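Local coordinates for SCARECROW-LIKE protein 7 (Oryza sativa Japonica Group, PDB 5HYZ) that binds DNA in vitro through its GRAS domain and is a probable transcription factor in plant development and abiotic stress resistance, at residues A[354-359]-A[370-374]; A[222-226]-A[317-323]; A[95-99]-A[329-335]; A[202-206]-A[232-238]. All coordinates share one frame; numbering follows the deposited sequence.

Contact 1: residues A[354-359]-A[370-374]; sequences LPPAFL and TVSAW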
loop_
_atom_site.group_PDB
_atom_site.type_symbol
_atom_site.label_atom_id
_atom_site.label_comp_id
_atom_site.label_asym_id
_atom_site.label_seq_id
_atom_site.Cartn_x
_atom_site.Cartn_y
_atom_site.Cartn_z
ATOM N N LEU A 354 -3.968 19.887 -13.978
ATOM C CA LEU A 354 -4.993 20.889 -14.284
ATOM C C LEU A 354 -4.410 22.242 -13.924
ATOM O O LEU A 354 -3.673 22.374 -12.938
ATOM C CB LEU A 354 -6.311 20.641 -13.518
ATOM C CG LEU A 354 -6.916 19.261 -13.678
ATOM C CD1 LEU A 354 -8.029 19.039 -12.675
ATOM C CD2 LEU A 354 -7.454 19.097 -15.085
ATOM N N PRO A 355 -4.729 23.288 -14.711
ATOM C CA PRO A 355 -4.054 24.568 -14.476
ATOM C C PRO A 355 -4.596 25.362 -13.312
ATOM O O PRO A 355 -5.771 25.309 -13.025
ATOM C CB PRO A 355 -4.305 25.334 -15.804
ATOM C CG PRO A 355 -5.596 24.789 -16.277
ATOM C CD PRO A 355 -5.541 23.305 -15.948
ATOM N N PRO A 356 -3.753 26.181 -12.679
ATOM C CA PRO A 356 -2.318 26.376 -12.966
ATOM C C PRO A 356 -1.379 25.347 -12.311
ATOM O O PRO A 356 -0.298 25.033 -12.826
ATOM C CB PRO A 356 -2.031 27.749 -12.375
ATOM C CG PRO A 356 -3.065 27.928 -11.294
ATOM C CD PRO A 356 -4.302 27.208 -11.784
ATOM N N ALA A 357 -1.768 24.808 -11.153
ATOM C CA ALA A 357 -0.794 23.965 -10.483
ATOM C C ALA A 357 -1.424 22.815 -9.759
ATOM O O ALA A 357 -0.846 22.331 -8.760
ATOM C CB ALA A 357 0.072 24.813 -9.512
ATOM N N PHE A 358 -2.567 22.343 -10.266
ATOM C CA PHE A 358 -3.249 21.175 -9.668
ATOM C C PHE A 358 -2.695 19.855 -10.178
ATOM O O PHE A 358 -2.383 19.767 -11.364
ATOM C CB PHE A 358 -4.743 21.161 -10.009
ATOM C CG PHE A 358 -5.489 22.345 -9.460
ATOM C CD1 PHE A 358 -6.013 22.303 -8.165
ATOM C CD2 PHE A 358 -5.724 23.494 -10.259
ATOM C CE1 PHE A 358 -6.761 23.402 -7.673
ATOM C CE2 PHE A 358 -6.464 24.607 -9.751
ATOM C CZ PHE A 358 -6.961 24.572 -8.479
ATOM N N LEU A 359 -2.685 18.815 -9.347
ATOM C CA LEU A 359 -2.345 17.460 -9.850
ATOM C C LEU A 359 -3.515 16.605 -9.516
ATOM O O LEU A 359 -3.955 16.605 -8.383
ATOM C CB LEU A 359 -1.079 16.910 -9.197
ATOM C CG LEU A 359 -0.671 15.514 -9.718
ATOM C CD1 LEU A 359 -0.291 15.568 -11.186
ATOM C CD2 LEU A 359 0.503 15.053 -8.916
ATOM N N THR A 370 -8.248 15.911 -6.750
ATOM C CA THR A 370 -7.237 16.900 -7.117
ATOM C C THR A 370 -6.520 17.472 -5.904
ATOM O O THR A 370 -7.166 17.817 -4.907
ATOM C CB THR A 370 -7.948 17.998 -7.901
ATOM O OG1 THR A 370 -8.634 17.333 -8.984
ATOM C CG2 THR A 370 -7.017 19.028 -8.441
ATOM N N VAL A 371 -5.205 17.632 -5.997
ATOM C CA VAL A 371 -4.427 18.149 -4.882
ATOM C C VAL A 371 -3.709 19.391 -5.365
ATOM O O VAL A 371 -3.263 19.462 -6.525
ATOM C CB VAL A 371 -3.400 17.106 -4.381
ATOM C CG1 VAL A 371 -2.462 17.735 -3.300
ATOM C CG2 VAL A 371 -4.187 15.951 -3.668
ATOM N N SER A 372 -3.600 20.402 -4.507
ATOM C CA SER A 372 -2.873 21.631 -4.845
ATOM C C SER A 372 -2.291 22.246 -3.578
ATOM O O SER A 372 -2.712 21.907 -2.461
ATOM C CB SER A 372 -3.795 22.659 -5.538
ATOM O OG SER A 372 -4.987 22.820 -4.786
ATOM N N ALA A 373 -1.319 23.110 -3.760
ATOM C CA ALA A 373 -0.660 23.799 -2.637
ATOM C C ALA A 373 -0.765 25.323 -2.857
ATOM O O ALA A 373 -0.746 25.769 -4.016
ATOM C CB ALA A 373 0.829 23.387 -2.553
ATOM N N TRP A 374 -0.845 26.091 -1.767
ATOM C CA TRP A 374 -1.155 27.543 -1.810
ATOM C C TRP A 374 -0.347 28.232 -0.749
ATOM O O TRP A 374 -0.014 27.604 0.255
ATOM C CB TRP A 374 -2.667 27.789 -1.538
ATOM C CG TRP A 374 -3.491 27.008 -2.504
ATOM C CD1 TRP A 374 -3.898 25.687 -2.392
ATOM C CD2 TRP A 374 -3.974 27.480 -3.754
ATOM N NE1 TRP A 374 -4.613 25.330 -3.519
ATOM C CE2 TRP A 374 -4.661 26.405 -4.372
ATOM C CE3 TRP A 374 -3.863 28.712 -4.438
ATOM C CZ2 TRP A 374 -5.259 26.512 -5.640
ATOM C CZ3 TRP A 374 -4.481 28.810 -5.757
ATOM C CH2 TRP A 374 -5.164 27.712 -6.312
HETATM O O HOH W 1 -0.266 23.539 -6.395
#

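Contact 2: residues A[222-226]-A[317-323]; sequences VRRVL and LMEWCGF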
loop_
_atom_site.group_PDB
_atom_site.type_symbol
_atom_site.label_atom_id
_atom_site.label_comp_id
_atom_site.label_asym_id
_atom_site.label_seq_id
_atom_site.Cartn_x
_atom_site.Cartn_y
_atom_site.Cartn_z
ATOM N N VAL A 222 -16.804 28.942 4.231
ATOM C CA VAL A 222 -15.510 28.566 3.614
ATOM C C VAL A 222 -14.612 29.805 3.671
ATOM O O VAL A 222 -13.422 29.728 3.949
ATOM C CB VAL A 222 -15.649 27.964 2.128
ATOM C CG1 VAL A 222 -16.430 28.862 1.208
ATOM C CG2 VAL A 222 -14.251 27.714 1.506
ATOM N N ARG A 223 -15.195 30.988 3.499
ATOM C CA ARG A 223 -14.400 32.194 3.668
ATOM C C ARG A 223 -13.821 32.352 5.048
ATOM O O ARG A 223 -12.661 32.758 5.186
ATOM C CB ARG A 223 -15.239 33.440 3.358
ATOM C CG ARG A 223 -14.494 34.709 3.657
ATOM C CD ARG A 223 -15.110 35.845 2.909
ATOM N NE ARG A 223 -15.636 35.417 1.603
ATOM C CZ ARG A 223 -15.032 35.624 0.430
ATOM N NH1 ARG A 223 -13.842 36.256 0.377
ATOM N NH2 ARG A 223 -15.633 35.209 -0.685
ATOM N N ARG A 224 -14.619 32.050 6.067
ATOM C CA ARG A 224 -14.216 32.286 7.442
ATOM C C ARG A 224 -13.050 31.359 7.729
ATOM O O ARG A 224 -12.057 31.808 8.331
ATOM C CB ARG A 224 -15.368 32.051 8.459
ATOM C CG ARG A 224 -15.007 32.403 9.941
ATOM C CD ARG A 224 -16.177 32.190 10.914
ATOM N NE ARG A 224 -15.867 32.636 12.290
ATOM C CZ ARG A 224 -14.974 32.041 13.103
ATOM N NH1 ARG A 224 -14.271 30.940 12.717
ATOM N NH2 ARG A 224 -14.779 32.548 14.327
ATOM N N VAL A 225 -13.140 30.081 7.283
ATOM C CA VAL A 225 -12.026 29.195 7.641
ATOM C C VAL A 225 -10.754 29.470 6.775
ATOM O O VAL A 225 -9.650 29.304 7.271
ATOM C CB VAL A 225 -12.432 27.678 7.572
ATOM C CG1 VAL A 225 -12.381 27.126 6.210
ATOM C CG2 VAL A 225 -11.419 26.817 8.391
ATOM N N LEU A 226 -10.896 29.868 5.518
ATOM C CA LEU A 226 -9.697 30.254 4.709
ATOM C C LEU A 226 -9.037 31.496 5.279
ATOM O O LEU A 226 -7.818 31.595 5.321
ATOM C CB LEU A 226 -10.038 30.480 3.242
ATOM C CG LEU A 226 -10.423 29.200 2.518
ATOM C CD1 LEU A 226 -10.806 29.473 1.054
ATOM C CD2 LEU A 226 -9.250 28.175 2.580
ATOM N N LEU A 317 -11.695 30.799 -5.346
ATOM C CA LEU A 317 -11.927 31.065 -3.908
ATOM C C LEU A 317 -10.620 31.298 -3.147
ATOM O O LEU A 317 -10.468 32.211 -2.347
ATOM C CB LEU A 317 -12.661 29.876 -3.315
ATOM C CG LEU A 317 -14.149 29.819 -3.455
ATOM C CD1 LEU A 317 -14.592 28.379 -3.193
ATOM C CD2 LEU A 317 -14.654 30.735 -2.349
HETATM N N MSE A 318 -9.617 30.474 -3.431
HETATM C CA MSE A 318 -8.333 30.620 -2.747
HETATM C C MSE A 318 -7.726 32.000 -3.059
HETATM O O MSE A 318 -7.213 32.647 -2.183
HETATM C CB MSE A 318 -7.325 29.527 -3.189
HETATM C CG MSE A 318 -7.747 28.092 -2.897
HETATM SE SE MSE A 318 -8.031 27.836 -0.912
HETATM C CE MSE A 318 -6.189 28.060 -0.409
ATOM N N GLU A 319 -7.806 32.434 -4.327
ATOM C CA GLU A 319 -7.190 33.710 -4.706
ATOM C C GLU A 319 -7.992 34.860 -4.126
ATOM O O GLU A 319 -7.455 35.894 -3.748
ATOM C CB GLU A 319 -7.115 33.829 -6.219
ATOM C CG GLU A 319 -6.063 32.755 -6.738
ATOM C CD GLU A 319 -5.751 32.833 -8.228
ATOM O OE1 GLU A 319 -6.598 33.298 -9.003
ATOM O OE2 GLU A 319 -4.680 32.310 -8.609
ATOM N N TRP A 320 -9.269 34.645 -4.056
ATOM C CA TRP A 320 -10.157 35.656 -3.436
ATOM C C TRP A 320 -9.755 35.866 -1.965
ATOM O O TRP A 320 -9.818 36.973 -1.453
ATOM C CB TRP A 320 -11.603 35.200 -3.585
ATOM C CG TRP A 320 -12.647 36.313 -3.313
ATOM C CD1 TRP A 320 -12.385 37.593 -2.919
ATOM C CD2 TRP A 320 -14.052 36.224 -3.487
ATOM N NE1 TRP A 320 -13.561 38.300 -2.785
ATOM C CE2 TRP A 320 -14.601 37.479 -3.144
ATOM C CE3 TRP A 320 -14.913 35.197 -3.918
ATOM C CZ2 TRP A 320 -15.984 37.743 -3.198
ATOM C CZ3 TRP A 320 -16.276 35.446 -3.973
ATOM C CH2 TRP A 320 -16.804 36.714 -3.608
ATOM N N CYS A 321 -9.267 34.802 -1.307
ATOM C CA CYS A 321 -8.880 34.874 0.089
ATOM C C CYS A 321 -7.419 35.211 0.248
ATOM O O CYS A 321 -6.896 35.188 1.343
ATOM C CB CYS A 321 -9.250 33.542 0.801
ATOM S SG CYS A 321 -11.062 33.351 0.912
ATOM N N GLY A 322 -6.747 35.537 -0.849
ATOM C CA GLY A 322 -5.425 36.103 -0.736
ATOM C C GLY A 322 -4.308 35.084 -0.909
ATOM O O GLY A 322 -3.163 35.436 -0.702
ATOM N N PHE A 323 -4.631 33.836 -1.261
ATOM C CA PHE A 323 -3.574 32.825 -1.507
ATOM C C PHE A 323 -3.088 32.829 -2.937
ATOM O O PHE A 323 -3.830 33.229 -3.823
ATOM C CB PHE A 323 -4.123 31.427 -1.187
ATOM C CG PHE A 323 -4.372 31.217 0.294
ATOM C CD1 PHE A 323 -3.304 30.983 1.171
ATOM C CD2 PHE A 323 -5.676 31.287 0.782
ATOM C CE1 PHE A 323 -3.518 30.761 2.556
ATOM C CE2 PHE A 323 -5.929 31.090 2.175
ATOM C CZ PHE A 323 -4.826 30.845 3.060
#

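Contact 3: residues A[95-99]-A[329-335]; sequences LTANQ and SNYARSQ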
loop_
_atom_site.group_PDB
_atom_site.type_symbol
_atom_site.label_atom_id
_atom_site.label_comp_id
_atom_site.label_asym_id
_atom_site.label_seq_id
_atom_site.Cartn_x
_atom_site.Cartn_y
_atom_site.Cartn_z
ATOM N N LEU A 95 -0.030 11.600 0.318
ATOM C CA LEU A 95 1.379 11.671 -0.058
ATOM C C LEU A 95 1.701 12.905 -0.885
ATOM O O LEU A 95 2.767 13.482 -0.724
ATOM C CB LEU A 95 1.819 10.400 -0.832
ATOM C CG LEU A 95 1.785 9.185 0.098
ATOM C CD1 LEU A 95 2.427 7.955 -0.537
ATOM C CD2 LEU A 95 2.329 9.381 1.584
ATOM N N THR A 96 0.774 13.334 -1.759
ATOM C CA THR A 96 1.086 14.501 -2.557
ATOM C C THR A 96 1.076 15.797 -1.673
ATOM O O THR A 96 1.991 16.655 -1.772
ATOM C CB THR A 96 0.074 14.638 -3.716
ATOM O OG1 THR A 96 0.128 13.433 -4.467
ATOM C CG2 THR A 96 0.440 15.791 -4.640
ATOM N N ALA A 97 0.092 15.889 -0.801
ATOM C CA ALA A 97 0.077 16.973 0.176
ATOM C C ALA A 97 1.362 16.977 1.056
ATOM O O ALA A 97 1.980 18.032 1.290
ATOM C CB ALA A 97 -1.166 16.848 1.049
ATOM N N ASN A 98 1.757 15.786 1.532
ATOM C CA ASN A 98 2.924 15.710 2.401
ATOM C C ASN A 98 4.178 16.167 1.706
ATOM O O ASN A 98 5.041 16.795 2.313
ATOM C CB ASN A 98 3.134 14.264 2.916
ATOM C CG ASN A 98 2.181 13.896 4.025
ATOM O OD1 ASN A 98 1.404 14.745 4.470
ATOM N ND2 ASN A 98 2.258 12.637 4.520
ATOM N N GLN A 99 4.314 15.828 0.425
ATOM C CA GLN A 99 5.497 16.263 -0.286
ATOM C C GLN A 99 5.550 17.783 -0.343
ATOM O O GLN A 99 6.629 18.397 -0.138
ATOM C CB GLN A 99 5.498 15.603 -1.703
ATOM C CG GLN A 99 6.800 15.828 -2.458
ATOM C CD GLN A 99 7.978 15.125 -1.742
ATOM O OE1 GLN A 99 7.821 14.018 -1.178
ATOM N NE2 GLN A 99 9.152 15.783 -1.729
ATOM N N SER A 329 5.986 19.622 -6.272
ATOM C CA SER A 329 7.318 19.084 -6.338
ATOM C C SER A 329 7.539 18.521 -7.683
ATOM O O SER A 329 6.660 17.848 -8.299
ATOM C CB SER A 329 7.491 17.973 -5.300
ATOM O OG SER A 329 8.675 17.261 -5.475
ATOM N N ASN A 330 8.784 18.686 -8.049
ATOM C CA ASN A 330 9.349 17.977 -9.147
ATOM C C ASN A 330 9.193 16.468 -9.061
ATOM O O ASN A 330 9.305 15.808 -10.100
ATOM C CB ASN A 330 10.846 18.330 -9.202
ATOM C CG ASN A 330 11.076 19.831 -9.382
ATOM O OD1 ASN A 330 10.137 20.566 -9.654
ATOM N ND2 ASN A 330 12.327 20.288 -9.208
ATOM N N TYR A 331 9.076 15.950 -7.811
ATOM C CA TYR A 331 8.914 14.545 -7.508
ATOM C C TYR A 331 7.495 14.158 -7.057
ATOM O O TYR A 331 7.308 13.133 -6.411
ATOM C CB TYR A 331 9.907 14.141 -6.412
ATOM C CG TYR A 331 11.312 14.606 -6.752
ATOM C CD1 TYR A 331 11.959 14.147 -7.905
ATOM C CD2 TYR A 331 11.949 15.528 -5.973
ATOM C CE1 TYR A 331 13.242 14.620 -8.267
ATOM C CE2 TYR A 331 13.239 15.990 -6.312
ATOM C CZ TYR A 331 13.871 15.535 -7.459
ATOM O OH TYR A 331 15.152 15.970 -7.836
ATOM N N ALA A 332 6.494 14.968 -7.417
ATOM C CA ALA A 332 5.106 14.614 -7.099
ATOM C C ALA A 332 4.542 13.696 -8.143
ATOM O O ALA A 332 3.791 12.777 -7.812
ATOM C CB ALA A 332 4.236 15.882 -6.975
ATOM N N ARG A 333 4.895 13.889 -9.407
ATOM C CA ARG A 333 4.380 12.945 -10.366
ATOM C C ARG A 333 5.054 11.580 -10.177
ATOM O O ARG A 333 4.381 10.544 -10.302
ATOM C CB ARG A 333 4.542 13.442 -11.811
ATOM C CG ARG A 333 4.001 12.424 -12.803
ATOM C CD ARG A 333 4.108 12.892 -14.247
ATOM N NE ARG A 333 3.083 13.877 -14.570
ATOM C CZ ARG A 333 1.909 13.561 -15.102
ATOM N NH1 ARG A 333 1.613 12.279 -15.340
ATOM N NH2 ARG A 333 1.035 14.516 -15.381
ATOM N N SER A 334 6.369 11.550 -9.907
ATOM C CA SER A 334 7.013 10.268 -9.711
ATOM C C SER A 334 6.429 9.614 -8.445
ATOM O O SER A 334 6.214 8.406 -8.417
ATOM C CB SER A 334 8.553 10.397 -9.581
ATOM O OG SER A 334 8.892 11.449 -8.677
ATOM N N GLN A 335 6.229 10.366 -7.392
ATOM C CA GLN A 335 5.702 9.726 -6.170
ATOM C C GLN A 335 4.317 9.122 -6.410
ATOM O O GLN A 335 3.951 8.028 -5.935
ATOM C CB GLN A 335 5.607 10.713 -5.044
ATOM C CG GLN A 335 4.987 10.108 -3.838
ATOM C CD GLN A 335 4.937 11.089 -2.730
ATOM O OE1 GLN A 335 5.553 10.871 -1.685
ATOM N NE2 GLN A 335 4.174 12.204 -2.934
HETATM O O HOH W 2 5.095 12.100 0.559
HETATM O O HOH W 3 2.564 12.385 -5.185
#

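Contact 4: residues A[202-206]-A[232-238]; sequences AVAVN and LSPAVVT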
loop_
_atom_site.group_PDB
_atom_site.type_symbol
_atom_site.label_atom_id
_atom_site.label_comp_id
_atom_site.label_asym_id
_atom_site.label_seq_id
_atom_site.Cartn_x
_atom_site.Cartn_y
_atom_site.Cartn_z
ATOM N N ALA A 202 7.214 26.975 11.759
ATOM C CA ALA A 202 6.529 27.098 10.480
ATOM C C ALA A 202 5.212 26.367 10.577
ATOM O O ALA A 202 5.160 25.250 11.094
ATOM C CB ALA A 202 7.353 26.506 9.342
ATOM N N VAL A 203 4.176 26.947 9.992
ATOM C CA VAL A 203 2.869 26.358 10.026
ATOM C C VAL A 203 2.498 25.823 8.629
ATOM O O VAL A 203 2.742 26.510 7.631
ATOM C CB VAL A 203 1.824 27.423 10.443
ATOM C CG1 VAL A 203 0.454 26.815 10.321
ATOM C CG2 VAL A 203 2.113 27.895 11.895
ATOM N N ALA A 204 1.937 24.612 8.567
ATOM C CA ALA A 204 1.287 24.127 7.361
ATOM C C ALA A 204 -0.147 23.802 7.698
ATOM O O ALA A 204 -0.426 23.158 8.714
ATOM C CB ALA A 204 2.016 22.867 6.799
ATOM N N VAL A 205 -1.059 24.207 6.837
ATOM C CA VAL A 205 -2.475 23.933 7.041
ATOM C C VAL A 205 -2.932 22.958 5.998
ATOM O O VAL A 205 -2.629 23.139 4.823
ATOM C CB VAL A 205 -3.342 25.236 6.939
ATOM C CG1 VAL A 205 -4.787 24.910 7.242
ATOM C CG2 VAL A 205 -2.857 26.177 8.029
ATOM N N ASN A 206 -3.688 21.943 6.415
ATOM C CA ASN A 206 -4.067 20.850 5.531
ATOM C C ASN A 206 -5.618 20.748 5.455
ATOM O O ASN A 206 -6.307 20.659 6.482
ATOM C CB ASN A 206 -3.440 19.535 6.087
ATOM C CG ASN A 206 -3.670 18.354 5.197
ATOM O OD1 ASN A 206 -2.978 18.240 4.162
ATOM N ND2 ASN A 206 -4.484 17.363 5.663
ATOM N N LEU A 232 -2.808 32.333 10.154
ATOM C CA LEU A 232 -1.749 31.586 10.827
ATOM C C LEU A 232 -0.387 31.738 10.151
ATOM O O LEU A 232 0.618 31.136 10.561
ATOM C CB LEU A 232 -2.155 30.093 10.893
ATOM C CG LEU A 232 -3.521 29.819 11.516
ATOM C CD1 LEU A 232 -3.744 28.285 11.614
ATOM C CD2 LEU A 232 -3.645 30.442 12.949
ATOM N N SER A 233 -0.371 32.558 9.128
ATOM C CA SER A 233 0.759 32.826 8.238
ATOM C C SER A 233 1.445 31.516 7.775
ATOM O O SER A 233 2.646 31.351 7.959
ATOM C CB SER A 233 1.813 33.707 8.900
ATOM O OG SER A 233 1.259 34.965 9.188
ATOM N N PRO A 234 0.662 30.601 7.213
ATOM C CA PRO A 234 1.262 29.293 6.856
ATOM C C PRO A 234 2.299 29.380 5.760
ATOM O O PRO A 234 2.222 30.149 4.783
ATOM C CB PRO A 234 0.021 28.465 6.423
ATOM C CG PRO A 234 -1.029 29.535 6.020
ATOM C CD PRO A 234 -0.780 30.673 6.931
ATOM N N ALA A 235 3.300 28.513 5.884
ATOM C CA ALA A 235 4.274 28.316 4.837
ATOM C C ALA A 235 3.626 27.727 3.621
ATOM O O ALA A 235 4.093 27.939 2.462
ATOM C CB ALA A 235 5.394 27.374 5.354
ATOM N N VAL A 236 2.569 26.909 3.850
ATOM C CA VAL A 236 1.815 26.303 2.755
ATOM C C VAL A 236 0.444 25.844 3.290
ATOM O O VAL A 236 0.290 25.525 4.471
ATOM C CB VAL A 236 2.602 25.072 2.137
ATOM C CG1 VAL A 236 2.634 23.890 3.130
ATOM C CG2 VAL A 236 1.948 24.641 0.807
ATOM N N VAL A 237 -0.532 25.805 2.401
ATOM C CA VAL A 237 -1.846 25.268 2.647
ATOM C C VAL A 237 -2.096 24.239 1.579
ATOM O O VAL A 237 -1.980 24.537 0.360
ATOM C CB VAL A 237 -2.936 26.366 2.538
ATOM C CG1 VAL A 237 -4.346 25.722 2.732
ATOM C CG2 VAL A 237 -2.706 27.486 3.586
ATOM N N THR A 238 -2.397 23.016 1.988
ATOM C CA THR A 238 -2.653 21.983 1.016
ATOM C C THR A 238 -4.126 21.701 0.927
ATOM O O THR A 238 -4.844 21.702 1.938
ATOM C CB THR A 238 -1.890 20.671 1.360
ATOM O OG1 THR A 238 -2.027 20.418 2.762
ATOM C CG2 THR A 238 -0.407 20.898 1.121
HETATM O O HOH W 4 4.648 29.610 8.962
#

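Contact 1: residues A[354-359]-A[370-374]
Phe358 lies obliquely against the strand 370-374, its ring spanning Thr370, Ser372 and Trp374. At the near end, Thr370 CG2 packs 3.4 Å from Phe358 CD1. Because this methyl stands anti to the backbone N, OG1 is turned elsewhere, and it bonds to Glu243 and Ser360; threonine thus serves apolar and polar neighbours. Farther along the ring, Ser372 OG comes within 3.4 Å of Phe358 CE1. That hydroxyl also accepts the indole N-H of Trp374, NE1 to OG 2.8 Å, a bond that limits the rotation of the indole. The edge of Trp374 then faces the Phe358 ring in an offset edge-to-face pair, planes 64° apart, with CZ2 of Trp374 at 3.8 Å from CZ of Phe358. The strands themselves are joined by two nearly straight bonds, Leu359 N to Val371 O at 3.0 Å and Val371 N to Leu359 O at 2.9 Å. Just before the strand, a water accepts from Ala373 N and donates to Ala357 O. Leu359 and Val371, on the other face, meet Phe92. The pair belongs to the beta hairpin of strands 358-363 and 366-374, set between helices 311-320 and 89-104 in the Rossmann-like alpha/beta fold.

Contact 2: residues A[222-226]-A[317-323]
One face of the Trp320 indole carries the guanidinium of Arg223, whose NH2 sits 3.1 Å above the ring plane, offset toward the rim. The guanidinium does not lie flat on the indole; the two planes are 73° apart, and it is the edge of the cation that meets the ring. Its CZ is 4.1 Å from the centroid of the six-membered ring and 13° off the normal, a cation-pi contact. The bend at chi3 (-34°) turns the end of the long arginine chain toward the indole. Trp320 is exposed and Arg223 partly so, and a flat, electron-rich indole suits a cation. The ring of Phe323 is approached differently: Leu226 O lies at its edge, near the plane, 3.7 Å from CE2.

Segment 222-226 lies in the crossover helix 220-231 of a beta-alpha-beta unit; 317-323 takes in the last turn of helix 311-320 and the residues that follow it. A Schellman motif closes that helix, with Phe323 N bonded to Met318 O and Gly322 N to Glu319 O; Gly322 has the positive phi that glycine readily adopts. Cys321 at the helix end and Phe323 just past the glycine both face Leu226.

Leucine suits this central place because its CB and two methyls reach several partners. Leu226 CB packs 3.8 Å from Cys321 SG, while CD2 lies 3.7 Å from SE of Met318, a selenomethionine bent at chi2 and chi3 toward it. Val222 CG1 and Leu317 CD2 meet more loosely at 4.4 Å. Beyond the pair, Trp374 packs on Met318 and Phe323, and Phe207 on Leu226.

Contact 3: residues A[95-99]-A[329-335]
Helix 89-104, which covers one face of the central sheet, meets here the start of helix 332-339, and Gln335 of the latter reaches across to Leu95. Its chain, extended as far as the amide, brings NE2 to 2.9 Å from Leu95 O, a weak hydrogen bond with an N-H...O angle of 139°. Leu95 O also accepts the helical N-H of Gln99 and a proton from a water, which donates its other one to Gln335 OE1. A second water accepts from Gln335 NE2, 2.8 Å away, and donates to Ala332 O and to Thr96 OG1, which also bonds to Phe92 O within its own helix. Each end of the amide therefore has a polar partner, and the two waters with Leu95 O fix its rotation; glutamine suits the place because it offers both a donor and an acceptor.

Leu95 CB also packs 3.6 Å from Gln335 NE2. Gln99 turns at chi2 (65°), bringing its CG to 3.6 Å from Ser329 CB, while its NE2 bonds to Glu103. Ser329 OG also bonds to Glu103 and accepts from Tyr331 N at 2.7 Å, forming an ST turn that leads into helix 332-339.

Lys138 of the second subunit bonds to Tyr331 OH, and Gln129 of the second subunit to Ser334 OG. The contact is thus a partly buried junction between a helix and a helix start, its polar groups bridged by water, beside the homodimer interface.

Contact 4: residues A[202-206]-A[232-238]
Asn206 reaches Thr238 with its side-chain oxygen: CB lies 3.7 Å from Thr238 OG1, CG 3.6 Å, and OD1, at the tip, accepts a hydrogen bond from that hydroxyl at 2.8 Å. The donor is tilted 26° from the carbonyl plane. The amide has two further partners, OD1 taking a bond from Gln123 and ND2 giving one to Asp115, the aspartate of the predicted VHIID motif. Asparagine fits a buried spot like this because its amide can both accept and donate, and three neighbours together restrain its orientation. Thr238 supplies a hydroxyl donor on a beta-branched side chain well suited to a strand.

The backbones form a parallel pair, strands 202-208 and 236-242 with helix 220-231 as the crossover: a beta-alpha-beta unit of the Rossmann-like GRAS domain. Val205 bonds through both its N and its O, as is usual in a parallel pair: N to Val236 O at 3.0 Å, and O from Thr238 N at 2.8 Å. Ahead of them Ala235 N donates to Val203 O, and a water links Val203 N with Ser233 O.

On the face away from Asn206, Val205 CB packs 4.1 Å from Val237 CG2, and its CG2 sits 4.0 Å from Pro234 CB. Leu232 CD1 approaches the same Val205 methyl, and Val203 CG1 meets Leu232 CB at 4.2 Å. Ala204 CB, on the face of Asn206, rests against Val236 CG1.

Overall arrangement
Strand 366-374 ties the contacts together: it forms the hairpin of contact 1 and runs antiparallel to strand 236-242 of contact 4, so both belong to one mixed sheet, their centres 16 Å apart. Contact 2 lies on one face of this sheet, where Met318 and Phe323 meet Trp374 and Phe323 also meets Val237; contact 3 lies on the other, with Thr96 against Val371. Their centres are 24 Å apart and they do not touch. Along the chain, residues 95-99 and 329-335 of contact 3 bracket both contact 4 and contact 2, whose segments alternate; contact 1 follows last. The predicted C-terminal SAW region is thereby bound into the Rossmann-like core, and contact 3 reaches the second subunit.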